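Local structure of beta-lactamase (5GS8) at residues M45-K50 with A145-M150. The protein probably hydrolyses beta-lactam antibiotics to substituted beta-amino acids, as a member of the class A serine beta-lactamase family. Residues are numbered along the deposited sequence; the frame is centred on the assembly and turned at random.
Sequences MQSTYK and ATEEEM. With NA (sodium ion), chain G; SO4 (sulfate ion), chain C.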
loop_
_atom_site.group_PDB
_atom_site.type_symbol
_atom_site.label_atom_id
_atom_site.label_comp_id
_atom_site.label_asym_id
_atom_site.label_seq_id
_atom_site.Cartn_x
_atom_site.Cartn_y
_atom_site.Cartn_z
ATOM N N MET A 45 12.451 6.631 10.579
ATOM C CA MET A 45 13.019 5.469 9.878
ATOM C C MET A 45 12.175 4.974 8.693
ATOM O O MET A 45 12.740 4.390 7.744
ATOM C CB MET A 45 13.272 4.352 10.866
ATOM C CG MET A 45 14.486 4.588 11.748
ATOM S SD MET A 45 15.023 3.113 12.655
ATOM C CE MET A 45 13.800 3.089 13.913
ATOM N N GLN A 46 10.838 5.055 8.843
ATOM C CA GLN A 46 9.786 4.240 8.099
ATOM C C GLN A 46 10.240 2.794 7.910
ATOM O O GLN A 46 10.719 2.196 8.870
ATOM C CB GLN A 46 9.389 4.924 6.797
ATOM C CG GLN A 46 8.512 6.143 7.035
ATOM C CD GLN A 46 7.073 5.817 7.328
ATOM O OE1 GLN A 46 6.614 4.675 7.186
ATOM N NE2 GLN A 46 6.333 6.830 7.806
ATOM N N SER A 47 10.150 2.241 6.702
ATOM C CA SER A 47 10.517 0.833 6.509
ATOM C C SER A 47 11.935 0.432 6.804
ATOM O O SER A 47 12.240 -0.760 6.783
ATOM C CB SER A 47 10.146 0.305 5.146
ATOM O OG SER A 47 8.754 0.362 4.990
ATOM N N THR A 48 12.847 1.372 6.997
ATOM C CA THR A 48 14.227 0.931 7.240
ATOM C C THR A 48 14.282 0.090 8.509
ATOM O O THR A 48 15.151 -0.765 8.611
ATOM C CB THR A 48 15.255 2.082 7.314
ATOM O OG1 THR A 48 14.940 2.940 8.418
ATOM C CG2 THR A 48 15.295 2.867 5.990
ATOM N N TYR A 49 13.348 0.261 9.441
ATOM C CA TYR A 49 13.384 -0.538 10.665
ATOM C C TYR A 49 12.939 -1.968 10.478
ATOM O O TYR A 49 13.049 -2.769 11.409
ATOM C CB TYR A 49 12.614 0.160 11.806
ATOM C CG TYR A 49 11.112 0.010 11.876
ATOM C CD1 TYR A 49 10.317 -0.266 10.766
ATOM C CD2 TYR A 49 10.450 0.255 13.077
ATOM C CE1 TYR A 49 8.942 -0.377 10.858
ATOM C CE2 TYR A 49 9.087 0.170 13.179
ATOM C CZ TYR A 49 8.319 -0.151 12.064
ATOM O OH TYR A 49 6.932 -0.240 12.127
ATOM N N LYS A 50 12.540 -2.352 9.271
ATOM C CA LYS A 50 12.273 -3.770 8.990
ATOM C C LYS A 50 13.580 -4.562 8.971
ATOM O O LYS A 50 13.556 -5.775 9.160
ATOM C CB LYS A 50 11.460 -3.908 7.696
ATOM C CG LYS A 50 10.021 -3.359 7.836
ATOM C CD LYS A 50 9.307 -3.111 6.516
ATOM C CE LYS A 50 7.967 -2.400 6.728
ATOM N NZ LYS A 50 7.378 -1.921 5.473
ATOM N N ALA A 145 6.549 1.852 17.173
ATOM C CA ALA A 145 5.246 1.788 16.506
ATOM C C ALA A 145 5.305 0.804 15.346
ATOM O O ALA A 145 6.231 0.829 14.553
ATOM C CB ALA A 145 4.835 3.155 15.994
ATOM N N THR A 146 4.282 -0.026 15.234
ATOM C CA THR A 146 4.108 -0.873 14.075
ATOM C C THR A 146 3.674 -0.094 12.830
ATOM O O THR A 146 3.415 1.108 12.876
ATOM C CB THR A 146 3.023 -1.919 14.359
ATOM O OG1 THR A 146 1.772 -1.242 14.547
ATOM C CG2 THR A 146 3.361 -2.762 15.574
ATOM N N GLU A 147 3.612 -0.785 11.688
ATOM C CA GLU A 147 3.173 -0.127 10.460
ATOM C C GLU A 147 1.718 0.300 10.654
ATOM O O GLU A 147 1.354 1.419 10.297
ATOM C CB GLU A 147 3.304 -1.028 9.234
ATOM C CG GLU A 147 4.718 -1.041 8.700
ATOM C CD GLU A 147 5.087 0.189 7.877
ATOM O OE1 GLU A 147 4.212 1.069 7.671
ATOM O OE2 GLU A 147 6.285 0.343 7.445
ATOM N N GLU A 148 0.887 -0.586 11.184
ATOM C CA GLU A 148 -0.521 -0.211 11.470
ATOM C C GLU A 148 -0.605 1.042 12.316
ATOM O O GLU A 148 -1.369 1.952 12.007
ATOM C CB GLU A 148 -1.227 -1.338 12.186
ATOM C CG GLU A 148 -2.693 -1.089 12.423
ATOM C CD GLU A 148 -3.324 -2.176 13.291
ATOM O OE1 GLU A 148 -2.620 -3.160 13.643
ATOM O OE2 GLU A 148 -4.496 -2.016 13.696
ATOM N N GLU A 149 0.214 1.118 13.347
ATOM C CA GLU A 149 0.189 2.285 14.233
ATOM C C GLU A 149 0.625 3.553 13.490
ATOM O O GLU A 149 0.066 4.650 13.662
ATOM C CB GLU A 149 1.074 2.027 15.446
ATOM C CG GLU A 149 0.384 1.118 16.425
ATOM C CD GLU A 149 1.253 0.590 17.555
ATOM O OE1 GLU A 149 2.478 0.441 17.453
ATOM O OE2 GLU A 149 0.655 0.258 18.605
ATOM N N MET A 150 1.668 3.456 12.679
ATOM C CA MET A 150 2.106 4.612 11.907
ATOM C C MET A 150 1.025 5.139 10.971
ATOM O O MET A 150 0.944 6.343 10.687
ATOM C CB MET A 150 3.400 4.303 11.117
ATOM C CG MET A 150 4.652 4.233 11.979
ATOM S SD MET A 150 6.171 4.260 11.015
ATOM C CE MET A 150 6.157 2.633 10.282
HETATM NA NA NA G . 3.022 8.225 10.979
HETATM S S SO4 C . 9.252 1.529 1.709
HETATM O O1 SO4 C . 8.808 2.299 2.971
HETATM O O2 SO4 C . 8.253 0.429 1.587
HETATM O O3 SO4 C . 10.629 1.014 1.879
HETATM O O4 SO4 C . 9.221 2.263 0.509
HETATM O O HOH W 1 4.084 3.729 7.220
HETATM O O HOH W 2 6.930 2.340 5.894
HETATM O O HOH W 3 3.578 7.233 8.393
#
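Y49 OH donates to A145 O at 2.7 Å, in the carbonyl plane and on a lone pair (C=O...O angle 140°), while that oxygen lies at the edge of the tyrosine ring. With chi1 at 83° the Y49 ring swings over its own backbone toward 145-150. From the opposite direction, M150 folds its chain at chi3 (-72°) and brings CE to 3.5 Å from Y49 OH and 3.7 Å from Q46 OE1. This is the close-packed part; the other is polar and wetter. There E147 OE2 meets K50 NZ in a salt bridge with a weak 3.2 Å hydrogen bond, whereas K50 NZ gives S47 OG a shorter one of 2.7 Å. Two waters lie between Q46 OE1 and the E147 carboxylate; one, also 2.8 Å from S47 OG, has three acceptors for two protons. Q46 NE2 bonds Q157. S47 and K50 fit the SxxK motif of serine beta-lactamases, with E147 probably the family's omega-loop glutamate. S47 OG donates to a sulfate, probably from the crystallisation liquor, also held by T216, S111 and S218, plausibly at the substrate-carboxylate site. The start of helix 49-64 faces helix 147-152, with helix 113-123 touching K50 and E147, and K215 of strand 212-218 touching S47 and K50.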